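Local coordinates for protein malonate decarboxylase subunit alpha (Acinetobacter baumannii ATCC 17978, PDB 6MPR) that probably acts as the acyl-carrier-protein transferase subunit of a malonate decarboxylase, exchanging acetyl for malonyl on the carrier thiol, at residues A[115-120]-A[141-146]; A[93-98]-A[145-150]; A[135-140]-A[383-388]. All coordinates share one frame; numbering follows the deposited sequence.

In the fold
The three contacts gather at one side of a parallel sheet, consistent with the Rossmann-like clan of the family, where strands 90-94, 111-116 and 136-140 are neighbours. Interactions 1 and 2 have centres about 5 Å apart and share Glu145 and Leu146 of helix 143-149; their corners also pair strands 96-97 and 118-119 in a small second sheet. Interaction 3 is centred about 9 Å from interaction 1 and about 12 Å from interaction 2. Along the chain come 93-98, 115-120, 135-140, then 141-146 and 145-150, and far later 383-388. One local unit, strand 136-140 followed by helix 143-149, thus ties the sheet to a loop distant in sequence, and all three contacts border the second subunit.

Interaction 1. Residues A[115-120]-A[141-146]; sequences DFSFAG and HTYIEL
Phe116 O is gripped by two donors of a single residue: His141 N lies 2.9 Å from Phe116 O in the carbonyl plane, and His141 ND1 lies 3.1 Å from Phe116 O, 39° above that plane. The oxygen stays close to the plane of the imidazole. This pair of bonds sits at the end of strand 111-116 of the parallel sheet, where the chain turns a corner at Ser117 and the link from strand 136-140, outermost within this chain, enters helix 143-149. Further contacts fix the imidazole. Leu146 CD1 stands over the centre of one face, 3.7 Å above the plane, while Asp115 OD1, hydrogen-bonded to Ala139 N, makes an edge contact 3.2 Å from His141 CE1, its carboxylate turned 75° from the ring. Second-shell bonds hold both groups: Asp115 OD2 is hydrogen-bonded to His91 and His141 NE2 to Arg149; His403 of the second subunit also meets the imidazole ring to ring. At the corner, Ser117 OG is anti to its backbone N (chi1 179°) and donates to His141 O at 2.7 Å. The same hydroxyl oxygen lies 3.3 Å from Tyr143 CD1. Farther out, Phe118 and Tyr143 run side by side, with Phe118 CB 3.5 Å from Tyr143 OH.

Interaction 2. Residues A[93-98]-A[145-150]; sequences IMPSVG and ELYSRL
Ile93 CG2 is anti to its own backbone N (chi1 -60° for CG1), which directs this methyl at Leu146 and Leu150, while Tyr147 CG lies beside its backbone N (chi1 -50°) and the ring extends back to Pro95 although its CB points away. The evidence for an apolar seam is atom by atom. Ile93 CG2 lies 3.9 Å from Leu146 CD1 and 4.1 Å from Leu150 CD2; Ile93 crosses the former side chain at a slant and slides past the latter in the opposite direction. The other methyl of Leu146, CD2, rests 3.7 Å from Met94 O. At the corner of the chain, Pro95 CG approaches the edge of the Tyr147 ring near its plane, 4.1 Å from CE1, the two side chains crossing at about a right angle. Strand 90-94 of the parallel sheet thereby packs against helix 143-149, and the closest CA atoms, those of Pro95 and Leu146, lie 7.2 Å apart. The polar end of Tyr147 is engaged outside the contact, OH bonding to Asp180. Lacking directional bonds of its own, this contact rests on shape and buried hydrocarbon surface.

Interaction 3. Residues A[135-140]-A[383-388]; sequences LEIGAI and GRLAGF
Ile140 packs closely against Phe388 and Gly387, whereas Ile137, three residues earlier on the strand, barely touches Leu385; the contact is tight at one end and slack at the other. It joins strand 136-140, the outermost of the parallel sheet within this chain, to the loop 383-388, ahead of helix 391-394; this loop bends through an inverse gamma turn centred on Leu385, with a weak bond from Ala386 N to Arg384 O. At the tight end, Ile140 CG2, left anti to the backbone N by a chi1 of -43° for CG1, comes 3.8 Å from Gly387 CA. The same methyl lies 3.6 Å from Phe388 CD2, the two side chains crossing at about a right angle, and Ile140 O meets the ring edge in its plane, 3.5 Å from Phe388 CE2. Phe388 is modelled in two conformers, so these ring distances describe one of them. Arg402 of the second subunit also packs on Phe388. Toward the slack end, Ile140 CD1 is 3.9 Å from Leu385 CD1. The separation widens to 4.3 Å between Ile137 CG1 and Leu385 CD2, where Ile137 is partly exposed and neighbouring Glu136 and Gly138 are exposed. Ile130 of helix 125-131 touches both Ile137 and Leu385. The contact also buries the carbonyl of Ala386, whose oxygen has no polar partner in the model and lies 3.8 Å from Ile140 CD1.

Interaction 1. Residues A[115-120]-A[141-146]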
# COMPACT_ATOMS: atom_id res chain seq x y z
N ASP A 115 6.54 9.22 -16.57
CA ASP A 115 6.61 8.29 -15.45
C ASP A 115 5.43 7.33 -15.59
O ASP A 115 4.29 7.78 -15.75
CB ASP A 115 6.55 9.00 -14.10
CG ASP A 115 7.90 9.58 -13.69
OD1 ASP A 115 8.80 8.80 -13.30
OD2 ASP A 115 8.08 10.80 -13.80
N PHE A 116 5.70 6.03 -15.55
CA PHE A 116 4.65 5.05 -15.83
C PHE A 116 4.90 3.76 -15.06
O PHE A 116 5.93 3.59 -14.41
CB PHE A 116 4.53 4.76 -17.34
CG PHE A 116 5.64 3.90 -17.92
CD1 PHE A 116 6.91 4.43 -18.13
CD2 PHE A 116 5.41 2.59 -18.29
CE1 PHE A 116 7.93 3.65 -18.68
CE2 PHE A 116 6.41 1.80 -18.84
CZ PHE A 116 7.68 2.33 -19.02
N SER A 117 3.92 2.86 -15.14
CA SER A 117 4.03 1.53 -14.53
C SER A 117 3.96 0.39 -15.54
O SER A 117 4.80 -0.52 -15.49
CB SER A 117 2.95 1.34 -13.46
OG SER A 117 3.05 0.04 -12.90
N PHE A 118 3.00 0.38 -16.46
CA PHE A 118 2.89 -0.73 -17.39
C PHE A 118 3.01 -0.28 -18.83
O PHE A 118 2.53 0.79 -19.20
CB PHE A 118 1.58 -1.50 -17.20
CG PHE A 118 1.45 -2.69 -18.12
CD1 PHE A 118 2.14 -3.87 -17.85
CD2 PHE A 118 0.68 -2.62 -19.26
CE1 PHE A 118 2.05 -4.95 -18.70
CE2 PHE A 118 0.57 -3.71 -20.12
CZ PHE A 118 1.26 -4.87 -19.84
N ALA A 119 3.69 -1.09 -19.64
CA ALA A 119 3.65 -0.99 -21.09
C ALA A 119 3.81 -2.39 -21.67
O ALA A 119 4.37 -3.29 -21.02
CB ALA A 119 4.74 -0.06 -21.64
N GLY A 120 3.31 -2.56 -22.89
CA GLY A 120 3.32 -3.84 -23.56
C GLY A 120 4.72 -4.37 -23.81
O GLY A 120 5.64 -3.62 -24.16
N HIS A 141 7.57 2.11 -12.57
CA HIS A 141 7.05 1.88 -11.23
C HIS A 141 6.17 0.64 -11.21
O HIS A 141 5.71 0.18 -12.24
CB HIS A 141 6.18 3.07 -10.75
CG HIS A 141 6.84 4.41 -10.79
ND1 HIS A 141 7.23 5.03 -11.96
CD2 HIS A 141 7.16 5.27 -9.80
CE1 HIS A 141 7.77 6.20 -11.69
NE2 HIS A 141 7.72 6.38 -10.38
N THR A 142 5.88 0.14 -10.01
CA THR A 142 4.68 -0.69 -9.87
C THR A 142 3.50 0.24 -9.54
O THR A 142 3.70 1.38 -9.12
CB THR A 142 4.88 -1.80 -8.81
OG1 THR A 142 3.77 -2.72 -8.83
CG2 THR A 142 5.08 -1.25 -7.41
N TYR A 143 2.28 -0.21 -9.81
CA TYR A 143 1.12 0.69 -9.81
C TYR A 143 1.02 1.52 -8.53
O TYR A 143 0.98 2.75 -8.58
CB TYR A 143 -0.19 -0.08 -9.98
CG TYR A 143 -0.42 -0.68 -11.35
CD1 TYR A 143 -0.23 0.06 -12.51
CD2 TYR A 143 -0.86 -2.00 -11.47
CE1 TYR A 143 -0.45 -0.50 -13.75
CE2 TYR A 143 -1.08 -2.56 -12.70
CZ TYR A 143 -0.89 -1.82 -13.83
OH TYR A 143 -1.11 -2.38 -15.06
N ILE A 144 0.91 0.86 -7.37
CA ILE A 144 0.64 1.65 -6.18
C ILE A 144 1.86 2.44 -5.73
O ILE A 144 1.70 3.41 -4.99
CB ILE A 144 0.11 0.80 -5.01
CG1 ILE A 144 1.13 -0.25 -4.57
CG2 ILE A 144 -1.25 0.19 -5.39
CD1 ILE A 144 0.70 -0.99 -3.32
N GLU A 145 3.06 2.07 -6.17
CA GLU A 145 4.22 2.95 -6.00
C GLU A 145 4.03 4.26 -6.77
O GLU A 145 4.30 5.35 -6.24
CB GLU A 145 5.49 2.22 -6.47
CG GLU A 145 6.78 3.01 -6.44
CD GLU A 145 7.92 2.27 -7.15
OE1 GLU A 145 9.09 2.68 -7.01
OE2 GLU A 145 7.62 1.30 -7.89
N LEU A 146 3.56 4.17 -8.01
CA LEU A 146 3.32 5.39 -8.78
C LEU A 146 2.22 6.23 -8.12
O LEU A 146 2.36 7.45 -8.00
CB LEU A 146 2.97 5.04 -10.23
CG LEU A 146 2.76 6.21 -11.20
CD1 LEU A 146 4.04 6.99 -11.37
CD2 LEU A 146 2.28 5.73 -12.56

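Interaction 2. Residues A[93-98]-A[145-150]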
# COMPACT_ATOMS: atom_id res chain seq x y z
N ILE A 93 2.10 11.28 -16.50
CA ILE A 93 2.11 10.31 -15.42
C ILE A 93 1.01 9.32 -15.74
O ILE A 93 -0.18 9.65 -15.69
CB ILE A 93 1.89 10.97 -14.05
CG1 ILE A 93 3.00 11.98 -13.78
CG2 ILE A 93 1.90 9.91 -12.94
CD1 ILE A 93 2.71 12.96 -12.65
N MET A 94 1.41 8.09 -16.10
CA MET A 94 0.42 7.15 -16.61
C MET A 94 0.62 5.77 -16.00
O MET A 94 1.68 5.17 -16.17
CB MET A 94 0.51 7.07 -18.13
CG MET A 94 0.32 8.43 -18.83
SD MET A 94 0.31 8.28 -20.61
CE MET A 94 -1.25 7.45 -20.82
N PRO A 95 -0.38 5.23 -15.30
CA PRO A 95 -0.24 3.86 -14.79
C PRO A 95 0.02 2.87 -15.91
O PRO A 95 0.86 1.97 -15.76
CB PRO A 95 -1.59 3.60 -14.10
CG PRO A 95 -2.04 5.00 -13.68
CD PRO A 95 -1.61 5.89 -14.81
N SER A 96 -0.65 3.03 -17.05
CA SER A 96 -0.51 2.10 -18.17
C SER A 96 -0.45 2.90 -19.46
O SER A 96 -1.29 3.77 -19.69
CB SER A 96 -1.69 1.12 -18.19
OG SER A 96 -1.40 0.01 -19.03
N VAL A 97 0.56 2.62 -20.29
CA VAL A 97 0.77 3.29 -21.58
C VAL A 97 0.50 2.26 -22.66
O VAL A 97 1.35 1.42 -22.95
CB VAL A 97 2.18 3.86 -21.72
CG1 VAL A 97 2.25 4.79 -22.94
CG2 VAL A 97 2.61 4.59 -20.47
N GLY A 98 -0.68 2.34 -23.29
CA GLY A 98 -1.03 1.41 -24.35
C GLY A 98 -1.58 2.04 -25.62
O GLY A 98 -1.22 1.60 -26.72
N GLU A 145 3.06 2.07 -6.17
CA GLU A 145 4.22 2.95 -6.00
C GLU A 145 4.03 4.26 -6.77
O GLU A 145 4.30 5.35 -6.24
CB GLU A 145 5.49 2.22 -6.47
CG GLU A 145 6.78 3.01 -6.44
CD GLU A 145 7.92 2.27 -7.15
OE1 GLU A 145 9.09 2.68 -7.01
OE2 GLU A 145 7.62 1.30 -7.89
N LEU A 146 3.56 4.17 -8.01
CA LEU A 146 3.32 5.39 -8.78
C LEU A 146 2.22 6.23 -8.12
O LEU A 146 2.36 7.45 -8.00
CB LEU A 146 2.97 5.04 -10.23
CG LEU A 146 2.76 6.21 -11.20
CD1 LEU A 146 4.04 6.99 -11.37
CD2 LEU A 146 2.28 5.73 -12.56
N TYR A 147 1.12 5.59 -7.67
CA TYR A 147 0.08 6.38 -6.99
C TYR A 147 0.66 7.12 -5.79
O TYR A 147 0.24 8.24 -5.47
CB TYR A 147 -1.08 5.52 -6.49
CG TYR A 147 -1.72 4.56 -7.47
CD1 TYR A 147 -1.69 4.79 -8.84
CD2 TYR A 147 -2.38 3.41 -7.00
CE1 TYR A 147 -2.25 3.89 -9.72
CE2 TYR A 147 -2.95 2.51 -7.87
CZ TYR A 147 -2.89 2.75 -9.23
OH TYR A 147 -3.45 1.88 -10.12
N SER A 148 1.57 6.47 -5.06
CA SER A 148 2.07 7.04 -3.82
C SER A 148 2.90 8.29 -4.07
O SER A 148 2.94 9.18 -3.21
CB SER A 148 2.90 6.01 -3.06
OG SER A 148 4.20 5.90 -3.61
N ARG A 149 3.56 8.39 -5.22
CA ARG A 149 4.36 9.57 -5.51
C ARG A 149 3.51 10.79 -5.78
O ARG A 149 4.03 11.92 -5.72
CB ARG A 149 5.27 9.29 -6.71
CG ARG A 149 6.30 8.22 -6.40
CD ARG A 149 7.35 8.13 -7.49
NE ARG A 149 8.23 9.29 -7.49
CZ ARG A 149 9.13 9.53 -8.43
NH1 ARG A 149 9.25 8.73 -9.47
NH2 ARG A 149 9.91 10.61 -8.35
N LEU A 150 2.21 10.61 -6.05
CA LEU A 150 1.31 11.73 -6.31
C LEU A 150 1.08 12.63 -5.10
O LEU A 150 0.50 13.71 -5.28
CB LEU A 150 -0.05 11.20 -6.82
CG LEU A 150 -0.01 10.30 -8.07
CD1 LEU A 150 -1.44 9.88 -8.42
CD2 LEU A 150 0.65 11.00 -9.24

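Interaction 3. Residues A[135-140]-A[383-388]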
# COMPACT_ATOMS: atom_id res chain seq x y z
N LEU A 135 11.44 11.28 -25.82
CA LEU A 135 10.83 10.77 -24.61
C LEU A 135 11.92 10.62 -23.56
O LEU A 135 12.94 9.99 -23.83
CB LEU A 135 10.11 9.44 -24.87
CG LEU A 135 9.27 8.84 -23.72
CD1 LEU A 135 8.12 7.98 -24.23
CD2 LEU A 135 10.14 8.01 -22.78
N GLU A 136 11.71 11.23 -22.39
CA GLU A 136 12.66 11.16 -21.28
C GLU A 136 11.98 10.38 -20.16
O GLU A 136 11.02 10.86 -19.56
CB GLU A 136 13.04 12.56 -20.81
CG GLU A 136 13.74 13.42 -21.88
CD GLU A 136 13.90 14.89 -21.50
OE1 GLU A 136 13.65 15.26 -20.33
OE2 GLU A 136 14.26 15.69 -22.39
N ILE A 137 12.48 9.17 -19.88
CA ILE A 137 11.92 8.36 -18.80
C ILE A 137 12.33 8.95 -17.46
O ILE A 137 13.50 9.28 -17.24
CB ILE A 137 12.38 6.90 -18.91
CG1 ILE A 137 11.81 6.25 -20.16
CG2 ILE A 137 11.86 6.10 -17.71
CD1 ILE A 137 10.35 5.89 -20.05
N GLY A 138 11.36 9.10 -16.57
CA GLY A 138 11.65 9.29 -15.16
C GLY A 138 12.02 7.97 -14.53
O GLY A 138 13.20 7.68 -14.29
N ALA A 139 11.02 7.13 -14.29
CA ALA A 139 11.26 5.78 -13.81
C ALA A 139 10.06 4.92 -14.16
O ALA A 139 8.96 5.43 -14.41
CB ALA A 139 11.50 5.74 -12.29
N ILE A 140 10.29 3.62 -14.17
CA ILE A 140 9.23 2.62 -14.27
C ILE A 140 8.87 2.15 -12.87
O ILE A 140 9.76 1.82 -12.08
CB ILE A 140 9.65 1.44 -15.15
CG1 ILE A 140 10.39 1.94 -16.40
CG2 ILE A 140 8.43 0.61 -15.52
CD1 ILE A 140 11.01 0.82 -17.20
N GLY A 383 15.50 -3.80 -27.02
CA GLY A 383 14.71 -2.86 -27.79
C GLY A 383 13.29 -2.65 -27.32
O GLY A 383 12.56 -1.87 -27.96
N ARG A 384 12.85 -3.31 -26.24
CA ARG A 384 11.45 -3.26 -25.80
C ARG A 384 11.36 -2.96 -24.30
O ARG A 384 11.32 -3.86 -23.47
CB ARG A 384 10.76 -4.58 -26.14
CG ARG A 384 10.75 -4.86 -27.66
CD ARG A 384 10.60 -6.36 -27.93
NE ARG A 384 10.30 -6.64 -29.34
CZ ARG A 384 11.19 -6.62 -30.33
NH1 ARG A 384 12.46 -6.32 -30.08
NH2 ARG A 384 10.81 -6.90 -31.58
N LEU A 385 11.26 -1.68 -23.95
CA LEU A 385 11.26 -1.28 -22.54
C LEU A 385 9.88 -1.53 -21.92
O LEU A 385 9.05 -0.63 -21.75
CB LEU A 385 11.69 0.18 -22.43
CG LEU A 385 12.00 0.72 -21.04
CD1 LEU A 385 13.02 -0.16 -20.35
CD2 LEU A 385 12.54 2.14 -21.17
N ALA A 386 9.62 -2.79 -21.59
CA ALA A 386 8.36 -3.14 -20.95
C ALA A 386 8.22 -2.42 -19.61
O ALA A 386 9.19 -1.96 -19.01
CB ALA A 386 8.27 -4.66 -20.76
N GLY A 387 6.98 -2.30 -19.16
CA GLY A 387 6.69 -1.85 -17.82
C GLY A 387 6.31 -3.03 -16.97
O GLY A 387 6.06 -4.13 -17.46
N PHE A 388 6.26 -2.82 -15.67
CA PHE A 388 6.09 -3.73 -14.53
C PHE A 388 4.63 -4.03 -14.20
O PHE A 388 4.27 -5.10 -13.69
CB PHE A 388 6.71 -3.08 -13.27
CG PHE A 388 8.22 -2.91 -13.30
CD1 PHE A 388 9.05 -3.95 -13.69
CD2 PHE A 388 8.80 -1.73 -12.86
CE1 PHE A 388 10.44 -3.79 -13.70
CE2 PHE A 388 10.18 -1.56 -12.86
CZ PHE A 388 11.01 -2.61 -13.27